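Local coordinates for transcriptional regulator, putative (Pseudomonas syringae pv. tomato, PDB 2R5F), which probably acts as a DNA-binding transcriptional regulator of the SorC family, the part modelled here being its putative sugar-binding domain, at residues 82-93 and 111-122. Numbering follows the deposited sequence.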
loop_
_atom_site.group_PDB
_atom_site.type_symbol
_atom_site.label_atom_id
_atom_site.label_comp_id
_atom_site.label_asym_id
_atom_site.label_seq_id
_atom_site.Cartn_x
_atom_site.Cartn_y
_atom_site.Cartn_z
ATOM N N GLY A 82 -17.011 16.725 -10.695
ATOM C CA GLY A 82 -15.719 16.468 -10.073
ATOM C C GLY A 82 -15.385 17.538 -9.052
ATOM O O GLY A 82 -15.289 18.720 -9.396
ATOM N N LYS A 83 -15.235 17.123 -7.793
ATOM C CA LYS A 83 -14.892 18.029 -6.686
ATOM C C LYS A 83 -13.776 17.369 -5.861
ATOM O O LYS A 83 -13.579 16.159 -5.965
ATOM C CB LYS A 83 -16.137 18.336 -5.829
ATOM C CG LYS A 83 -15.901 19.323 -4.673
ATOM C CD LYS A 83 -17.192 19.711 -3.916
ATOM C CE LYS A 83 -18.093 20.640 -4.720
ATOM N NZ LYS A 83 -17.395 21.876 -5.201
ATOM N N GLN A 84 -13.044 18.154 -5.066
ATOM C CA GLN A 84 -11.836 17.659 -4.375
ATOM C C GLN A 84 -12.120 16.528 -3.353
ATOM O O GLN A 84 -12.930 16.682 -2.435
ATOM C CB GLN A 84 -11.062 18.823 -3.745
ATOM C CG GLN A 84 -9.620 18.490 -3.371
ATOM C CD GLN A 84 -8.784 19.721 -3.048
ATOM O OE1 GLN A 84 -9.290 20.842 -3.050
ATOM N NE2 GLN A 84 -7.495 19.520 -2.780
ATOM N N SER A 85 -11.466 15.388 -3.542
ATOM C CA SER A 85 -11.704 14.215 -2.694
ATOM C C SER A 85 -10.558 13.918 -1.724
ATOM O O SER A 85 -10.640 12.977 -0.940
ATOM C CB SER A 85 -11.986 12.996 -3.571
ATOM O OG SER A 85 -12.884 13.336 -4.623
ATOM N N ALA A 86 -9.485 14.702 -1.798
ATOM C CA ALA A 86 -8.362 14.580 -0.882
ATOM C C ALA A 86 -7.535 15.836 -0.920
ATOM O O ALA A 86 -7.631 16.601 -1.868
ATOM C CB ALA A 86 -7.485 13.340 -1.223
ATOM N N GLN A 87 -6.703 16.041 0.102
ATOM C CA GLN A 87 -5.723 17.146 0.115
ATOM C C GLN A 87 -4.523 16.983 -0.844
ATOM O O GLN A 87 -4.137 17.938 -1.500
ATOM C CB GLN A 87 -5.210 17.404 1.542
ATOM C CG GLN A 87 -6.272 17.877 2.518
ATOM C CD GLN A 87 -6.950 19.129 2.019
ATOM O OE1 GLN A 87 -6.415 20.225 2.149
ATOM N NE2 GLN A 87 -8.116 18.970 1.413
ATOM N N GLU A 88 -3.936 15.793 -0.931
ATOM C CA GLU A 88 -2.801 15.550 -1.842
ATOM C C GLU A 88 -2.529 14.045 -1.978
ATOM O O GLU A 88 -3.014 13.253 -1.173
ATOM C CB GLU A 88 -1.542 16.248 -1.311
ATOM C CG GLU A 88 -1.211 15.824 0.137
ATOM C CD GLU A 88 -0.051 16.564 0.770
ATOM O OE1 GLU A 88 1.009 16.688 0.126
ATOM O OE2 GLU A 88 -0.175 16.970 1.945
ATOM N N VAL A 89 -1.771 13.672 -3.008
ATOM C CA VAL A 89 -1.289 12.322 -3.213
ATOM C C VAL A 89 0.231 12.452 -3.327
ATOM O O VAL A 89 0.730 13.176 -4.187
ATOM C CB VAL A 89 -1.884 11.696 -4.492
ATOM C CG1 VAL A 89 -1.285 10.295 -4.769
ATOM C CG2 VAL A 89 -3.415 11.631 -4.358
ATOM N N VAL A 90 0.945 11.791 -2.418
ATOM C CA VAL A 90 2.411 11.843 -2.369
ATOM C C VAL A 90 2.959 10.489 -2.814
ATOM O O VAL A 90 2.483 9.425 -2.379
ATOM C CB VAL A 90 2.909 12.236 -0.938
ATOM C CG1 VAL A 90 4.459 12.347 -0.858
ATOM C CG2 VAL A 90 2.224 13.534 -0.501
ATOM N N GLN A 91 3.921 10.528 -3.723
ATOM C CA GLN A 91 4.644 9.337 -4.125
ATOM C C GLN A 91 5.569 8.932 -2.985
ATOM O O GLN A 91 6.412 9.732 -2.576
ATOM C CB GLN A 91 5.469 9.653 -5.360
ATOM C CG GLN A 91 6.362 8.519 -5.773
ATOM C CD GLN A 91 6.792 8.662 -7.201
ATOM O OE1 GLN A 91 6.505 9.667 -7.831
ATOM N NE2 GLN A 91 7.500 7.671 -7.715
ATOM N N LEU A 92 5.434 7.701 -2.481
ATOM C CA LEU A 92 6.191 7.294 -1.277
ATOM C C LEU A 92 7.459 6.506 -1.540
ATOM O O LEU A 92 8.140 6.136 -0.586
ATOM C CB LEU A 92 5.328 6.475 -0.325
ATOM C CG LEU A 92 4.108 7.084 0.364
ATOM C CD1 LEU A 92 3.475 5.995 1.198
ATOM C CD2 LEU A 92 4.425 8.289 1.206
ATOM N N LEU A 93 7.744 6.215 -2.807
ATOM C CA LEU A 93 8.941 5.470 -3.219
ATOM C C LEU A 93 9.280 5.856 -4.650
ATOM O O LEU A 93 8.402 5.872 -5.519
ATOM C CB LEU A 93 8.728 3.945 -3.142
ATOM C CG LEU A 93 9.715 3.023 -3.911
ATOM C CD1 LEU A 93 11.154 3.299 -3.581
ATOM C CD2 LEU A 93 9.426 1.545 -3.662
ATOM N N LEU A 111 -3.753 9.116 -9.959
ATOM C CA LEU A 111 -4.560 9.095 -8.734
ATOM C C LEU A 111 -4.928 10.484 -8.215
ATOM O O LEU A 111 -6.051 10.712 -7.768
ATOM C CB LEU A 111 -3.886 8.251 -7.636
ATOM C CG LEU A 111 -4.719 8.157 -6.339
ATOM C CD1 LEU A 111 -6.058 7.489 -6.629
ATOM C CD2 LEU A 111 -3.989 7.493 -5.150
ATOM N N ALA A 112 -3.987 11.421 -8.287
ATOM C CA ALA A 112 -4.261 12.815 -7.959
ATOM C C ALA A 112 -5.300 13.431 -8.915
ATOM O O ALA A 112 -6.170 14.226 -8.510
ATOM C CB ALA A 112 -2.985 13.586 -7.971
ATOM N N THR A 113 -5.220 13.061 -10.187
ATOM C CA THR A 113 -6.177 13.553 -11.172
ATOM C C THR A 113 -7.569 13.062 -10.810
ATOM O O THR A 113 -8.508 13.869 -10.708
ATOM C CB THR A 113 -5.752 13.196 -12.599
ATOM O OG1 THR A 113 -4.570 13.934 -12.909
ATOM C CG2 THR A 113 -6.822 13.562 -13.635
ATOM N N LEU A 114 -7.677 11.757 -10.567
ATOM C CA LEU A 114 -8.925 11.137 -10.144
ATOM C C LEU A 114 -9.557 11.818 -8.915
ATOM O O LEU A 114 -10.759 12.130 -8.923
ATOM C CB LEU A 114 -8.734 9.639 -9.894
ATOM C CG LEU A 114 -8.627 8.801 -11.172
ATOM C CD1 LEU A 114 -8.012 7.467 -10.830
ATOM C CD2 LEU A 114 -9.981 8.608 -11.787
ATOM N N LEU A 115 -8.737 12.072 -7.902
ATOM C CA LEU A 115 -9.173 12.700 -6.652
ATOM C C LEU A 115 -9.266 14.211 -6.704
ATOM O O LEU A 115 -9.678 14.845 -5.723
ATOM C CB LEU A 115 -8.275 12.233 -5.483
ATOM C CG LEU A 115 -8.280 10.696 -5.332
ATOM C CD1 LEU A 115 -7.340 10.207 -4.243
ATOM C CD2 LEU A 115 -9.692 10.190 -5.082
ATOM N N ASN A 116 -8.909 14.791 -7.854
ATOM C CA ASN A 116 -8.916 16.246 -8.063
ATOM C C ASN A 116 -8.021 17.041 -7.123
ATOM O O ASN A 116 -8.386 18.116 -6.653
ATOM C CB ASN A 116 -10.337 16.798 -7.983
ATOM C CG ASN A 116 -11.199 16.317 -9.097
ATOM O OD1 ASN A 116 -10.798 16.348 -10.251
ATOM N ND2 ASN A 116 -12.404 15.876 -8.770
ATOM N N CYS A 117 -6.857 16.506 -6.827
ATOM C CA CYS A 117 -5.967 17.150 -5.878
ATOM C C CYS A 117 -4.538 17.258 -6.445
ATOM O O CYS A 117 -4.249 16.740 -7.534
ATOM C CB CYS A 117 -5.994 16.386 -4.555
ATOM S SG CYS A 117 -5.364 14.727 -4.693
ATOM N N PRO A 118 -3.659 18.000 -5.755
ATOM C CA PRO A 118 -2.233 18.034 -6.127
ATOM C C PRO A 118 -1.457 16.710 -5.924
ATOM O O PRO A 118 -1.753 15.943 -5.025
ATOM C CB PRO A 118 -1.647 19.155 -5.247
ATOM C CG PRO A 118 -2.772 19.808 -4.571
ATOM C CD PRO A 118 -3.987 18.926 -4.652
ATOM N N ALA A 119 -0.474 16.453 -6.782
ATOM C CA ALA A 119 0.406 15.281 -6.664
ATOM C C ALA A 119 1.788 15.770 -6.291
ATOM O O ALA A 119 2.181 16.838 -6.710
ATOM C CB ALA A 119 0.467 14.539 -7.974
ATOM N N PHE A 120 2.506 14.998 -5.494
ATOM C CA PHE A 120 3.908 15.288 -5.149
ATOM C C PHE A 120 4.681 14.037 -5.577
ATOM O O PHE A 120 4.479 12.939 -5.027
ATOM C CB PHE A 120 4.073 15.630 -3.650
ATOM C CG PHE A 120 3.373 16.911 -3.239
ATOM C CD1 PHE A 120 4.000 18.141 -3.364
ATOM C CD2 PHE A 120 2.065 16.888 -2.769
ATOM C CE1 PHE A 120 3.353 19.339 -3.000
ATOM C CE2 PHE A 120 1.411 18.075 -2.404
ATOM C CZ PHE A 120 2.054 19.297 -2.523
ATOM N N LEU A 121 5.501 14.215 -6.604
ATOM C CA LEU A 121 6.069 13.135 -7.397
ATOM C C LEU A 121 7.589 13.078 -7.268
ATOM O O LEU A 121 8.221 14.073 -6.981
ATOM C CB LEU A 121 5.738 13.349 -8.894
ATOM C CG LEU A 121 4.304 13.635 -9.352
ATOM C CD1 LEU A 121 4.298 13.965 -10.820
ATOM C CD2 LEU A 121 3.381 12.467 -9.086
ATOM N N LEU A 122 8.155 11.907 -7.525
ATOM C CA LEU A 122 9.593 11.686 -7.522
ATOM C C LEU A 122 9.987 11.150 -8.895
ATOM O O LEU A 122 10.162 9.932 -9.072
ATOM C CB LEU A 122 9.992 10.682 -6.440
ATOM C CG LEU A 122 9.673 11.017 -4.990
ATOM C CD1 LEU A 122 9.788 9.770 -4.131
ATOM C CD2 LEU A 122 10.573 12.128 -4.470
HETATM O O HOH W 1 -13.382 12.099 -6.716
#
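Val-89 sits under the last turns of helix 101-115 in a right-handed beta-alpha-beta crossover, the Rossmann-like unit of this putative sugar-binding domain: strand 88-94 leads into the helix, which runs back antiparallel to it, and strand 119-120 returns parallel alongside. With CG1 anti to the backbone N (chi1 176°), the two methyls of Val-89 fork beneath the helix. Val-89 CG1 meets Leu-111 CD2 at 3.9 Å, the two side chains crossing at about a right angle, while its CG2 reaches Cys-117 SG at 3.7 Å and also touches Ala-112 and Leu-115 CD1.

On the opposite face of the sheet, Phe-120 lies beside Glu-88. Glu-88 CB comes in plane to the edge of the Phe-120 ring, 3.6 Å from Phe-120 CE2, and the carboxylate plane is turned 58° from the ring. Arg-149 serves both residues, through a salt bridge to Glu-88 OE2 and a cation-pi contact with Phe-120; His-60 also bonds OE2.

The helix ends in a Schellman motif at Asn-116, and Ser-85 N bonds the Leu-115 carbonyl there. Asn-116 ND2 reaches Lys-83 O at 3.1 Å, from above the carbonyl plane of Lys-83. Where the pairing ends, with Gln-91 N still bonded to Phe-120 O, the extended Gln-91 side chain joins both segments: NE2 donates to Leu-93 O, and Gln-91 OE1 takes Leu-122 N at 2.8 Å, the donor standing 62° out of the amide's carbonyl plane.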